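Local coordinates for 5-nitroimidazole antibiotic resistance protein (Bacteroides thetaiotaomicron, PDB 2FG9) that binds FAD and probably acts as a flavin-dependent oxidoreductase of the pyridoxamine 5'-phosphate oxidase family, possibly conferring resistance to 5-nitroimidazole antibiotics, at residues Asp39-Gly44 / Leu66-Gly71. Residues are numbered along the deposited sequence; the frame is centred on the assembly and turned at random.
Sequences DACFVG and LYLHSG. With FAD (flavin-adenine dinucleotide), chain C; EDO (1,2-ethanediol), chain D.
Inside the antiparallel beta-barrel, strands 41-46 and 65-70, both paired with strand 52-62 and not with each other, meet through Cys41, Val43 and Leu68. One methyl of Leu68, CD2, makes both close contacts: it lies 3.8 Å from Val43 CG2, the two side chains meeting tip to tip, and 3.9 Å from Cys41 SG. With Val43 CG1 anti to the backbone N (chi1 -176°), CG2 is anti to the carbonyl carbon and is the branch turned to the leucine. No hydrogen bond crosses; the backbones stay apart, with 9.8 Å between Cys41 CA and Leu68 CA, and the touch is purely apolar and buried. Ile88 and Phe90 of strand 85-99 pack on Cys41, while Trp158 and Val160 of strand 156-175 pack on Leu68, extending the core.

Just past Leu68, strand 65-70 reaches the flavin. FAD N3 donates a short, nearly straight bond to the backbone O of His69 (2.6 Å, 164° at the hydrogen), and flavin O4 sits at the edge of the His69 ring, in its plane, 3.6 Å from ND1. Across the isoalloxazine, Ala40 CB touches the dimethylbenzene methyl C7M at 3.5 Å, so the two segments meet opposite ends of the ring system. Thr166 and Ser113 of the second subunit also hydrogen-bond to the FAD, as expected of the split-barrel flavin-binding fold, whose cofactor sites lie at the dimer interface.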
loop_
_atom_site.group_PDB
_atom_site.type_symbol
_atom_site.label_atom_id
_atom_site.label_comp_id
_atom_site.label_asym_id
_atom_site.label_seq_id
_atom_site.Cartn_x
_atom_site.Cartn_y
_atom_site.Cartn_z
ATOM N N ASP A 39 3.949 16.170 6.552
ATOM C CA ASP A 39 5.344 15.771 6.779
ATOM C C ASP A 39 6.262 16.992 6.705
ATOM O O ASP A 39 7.248 17.084 7.393
ATOM C CB ASP A 39 5.816 14.724 5.746
ATOM N N ALA A 40 5.927 17.903 5.834
ATOM C CA ALA A 40 6.677 19.137 5.648
ATOM C C ALA A 40 5.714 20.278 5.566
ATOM O O ALA A 40 4.526 20.108 5.352
ATOM C CB ALA A 40 7.496 19.091 4.354
ATOM N N CYS A 41 6.271 21.446 5.678
ATOM C CA CYS A 41 5.527 22.657 5.555
ATOM C C CYS A 41 6.294 23.540 4.590
ATOM O O CYS A 41 7.494 23.319 4.337
ATOM C CB CYS A 41 5.346 23.298 6.926
ATOM S SG CYS A 41 6.769 24.134 7.603
ATOM N N PHE A 42 5.579 24.500 4.023
ATOM C CA PHE A 42 6.136 25.416 3.050
ATOM C C PHE A 42 6.118 26.802 3.629
ATOM O O PHE A 42 5.073 27.373 3.877
ATOM C CB PHE A 42 5.386 25.271 1.698
ATOM C CG PHE A 42 5.520 23.883 1.145
ATOM C CD1 PHE A 42 4.809 22.854 1.689
ATOM C CD2 PHE A 42 6.446 23.599 0.177
ATOM C CE1 PHE A 42 4.957 21.582 1.227
ATOM C CE2 PHE A 42 6.617 22.317 -0.268
ATOM C CZ PHE A 42 5.876 21.308 0.248
ATOM N N VAL A 43 7.315 27.303 3.907
ATOM C CA VAL A 43 7.508 28.557 4.582
ATOM C C VAL A 43 7.745 29.647 3.533
ATOM O O VAL A 43 8.727 29.601 2.779
ATOM C CB VAL A 43 8.708 28.482 5.569
ATOM C CG1 VAL A 43 8.842 29.768 6.359
ATOM C CG2 VAL A 43 8.570 27.281 6.496
ATOM N N GLY A 44 6.821 30.602 3.499
ATOM C CA GLY A 44 6.942 31.800 2.699
ATOM C C GLY A 44 7.613 32.909 3.483
ATOM O O GLY A 44 7.207 33.221 4.618
ATOM N N LEU A 66 4.579 27.032 16.095
ATOM C CA LEU A 66 5.361 26.216 15.181
ATOM C C LEU A 66 6.830 26.378 15.503
ATOM O O LEU A 66 7.269 27.476 15.868
ATOM C CB LEU A 66 5.122 26.646 13.724
ATOM C CG LEU A 66 3.777 26.216 13.156
ATOM C CD1 LEU A 66 3.502 26.966 11.868
ATOM C CD2 LEU A 66 3.783 24.765 12.900
ATOM N N TYR A 67 7.576 25.281 15.356
ATOM C CA TYR A 67 9.010 25.241 15.604
ATOM C C TYR A 67 9.693 24.649 14.383
ATOM O O TYR A 67 9.260 23.626 13.848
ATOM C CB TYR A 67 9.328 24.375 16.831
ATOM C CG TYR A 67 8.677 24.869 18.091
ATOM C CD1 TYR A 67 9.260 25.866 18.862
ATOM C CD2 TYR A 67 7.446 24.382 18.468
ATOM C CE1 TYR A 67 8.627 26.343 20.035
ATOM C CE2 TYR A 67 6.827 24.819 19.607
ATOM C CZ TYR A 67 7.409 25.809 20.384
ATOM O OH TYR A 67 6.732 26.183 21.512
ATOM N N LEU A 68 10.766 25.290 13.971
ATOM C CA LEU A 68 11.584 24.838 12.900
ATOM C C LEU A 68 13.032 24.970 13.318
ATOM O O LEU A 68 13.339 25.473 14.402
ATOM C CB LEU A 68 11.315 25.648 11.648
ATOM C CG LEU A 68 9.835 25.748 11.254
ATOM C CD1 LEU A 68 9.265 27.009 11.732
ATOM C CD2 LEU A 68 9.624 25.654 9.746
ATOM N N HIS A 69 13.920 24.479 12.467
ATOM C CA HIS A 69 15.332 24.608 12.726
ATOM C C HIS A 69 16.064 24.600 11.422
ATOM O O HIS A 69 15.538 24.097 10.431
ATOM C CB HIS A 69 15.866 23.517 13.674
ATOM C CG HIS A 69 15.620 22.122 13.203
ATOM N ND1 HIS A 69 15.123 21.829 11.950
ATOM C CD2 HIS A 69 15.831 20.931 13.808
ATOM C CE1 HIS A 69 15.018 20.519 11.815
ATOM N NE2 HIS A 69 15.439 19.951 12.930
ATOM N N SER A 70 17.242 25.224 11.422
ATOM C CA SER A 70 18.061 25.367 10.253
ATOM C C SER A 70 19.509 25.602 10.694
ATOM O O SER A 70 19.798 25.693 11.889
ATOM C CB SER A 70 17.559 26.546 9.412
ATOM O OG SER A 70 17.657 27.786 10.100
ATOM N N GLY A 71 20.414 25.670 9.725
ATOM C CA GLY A 71 21.749 26.129 9.958
ATOM C C GLY A 71 21.623 27.575 10.342
ATOM O O GLY A 71 20.535 28.151 10.212
HETATM P PA FAD C . 20.018 29.189 0.399
HETATM O O1A FAD C . 20.229 30.515 1.109
HETATM O O2A FAD C . 21.202 28.243 0.307
HETATM O O5B FAD C . 19.504 29.524 -1.090
HETATM C C5B FAD C . 20.250 29.153 -2.223
HETATM C C4B FAD C . 19.324 29.071 -3.436
HETATM O O4B FAD C . 19.100 27.699 -3.777
HETATM C C3B FAD C . 17.934 29.703 -3.275
HETATM O O3B FAD C . 17.865 31.111 -3.442
HETATM C C2B FAD C . 17.171 28.917 -4.326
HETATM O O2B FAD C . 17.431 29.337 -5.660
HETATM C C1B FAD C . 17.735 27.511 -4.107
HETATM N N9A FAD C . 16.936 26.788 -3.071
HETATM C C8A FAD C . 16.906 27.007 -1.721
HETATM N N7A FAD C . 16.023 26.159 -1.165
HETATM C C5A FAD C . 15.488 25.357 -2.124
HETATM C C6A FAD C . 14.533 24.297 -2.077
HETATM N N6A FAD C . 14.435 23.546 -0.964
HETATM N N1A FAD C . 14.176 23.696 -3.268
HETATM C C2A FAD C . 14.756 24.115 -4.470
HETATM N N3A FAD C . 15.683 25.145 -4.531
HETATM C C4A FAD C . 16.056 25.762 -3.354
HETATM N N1 FAD C . 16.030 23.047 5.757
HETATM C C2 FAD C . 16.238 23.510 7.049
HETATM O O2 FAD C . 17.108 24.356 7.293
HETATM N N3 FAD C . 15.483 22.985 8.074
HETATM C C4 FAD C . 14.505 22.017 7.810
HETATM O O4 FAD C . 13.674 21.837 8.670
HETATM C C4X FAD C . 14.293 21.561 6.521
HETATM N N5 FAD C . 13.342 20.602 6.189
HETATM C C5X FAD C . 13.180 20.189 4.840
HETATM C C6 FAD C . 12.231 19.268 4.503
HETATM C C7 FAD C . 12.042 18.883 3.189
HETATM C C7M FAD C . 10.612 18.529 2.936
HETATM C C8 FAD C . 12.833 19.414 2.194
HETATM C C8M FAD C . 12.609 19.223 0.745
HETATM C C9 FAD C . 13.797 20.325 2.508
HETATM C C9A FAD C . 13.952 20.727 3.825
HETATM N N10 FAD C . 14.867 21.697 4.181
HETATM C C10 FAD C . 15.056 22.108 5.488
HETATM C "C1'" FAD C . 15.582 22.452 3.141
HETATM C "C2'" FAD C . 15.147 23.894 3.220
HETATM O "O2'" FAD C . 14.267 24.071 2.113
HETATM C "C3'" FAD C . 16.525 24.589 3.247
HETATM O "O3'" FAD C . 16.811 25.396 4.387
HETATM C "C4'" FAD C . 16.721 25.343 1.979
HETATM O "O4'" FAD C . 16.648 24.438 0.871
HETATM C "C5'" FAD C . 18.020 26.125 2.220
HETATM O "O5'" FAD C . 17.479 27.312 2.776
HETATM P P FAD C . 18.065 28.779 2.480
HETATM O O1P FAD C . 19.080 29.045 3.601
HETATM O O2P FAD C . 16.981 29.818 2.349
HETATM O O3P FAD C . 18.766 28.444 1.078
HETATM C C1 EDO D . 21.300 24.023 5.616
HETATM O O1 EDO D . 21.013 24.735 4.402
HETATM C C2 EDO D . 20.056 23.958 6.502
HETATM O O2 EDO D . 19.510 25.270 6.736
#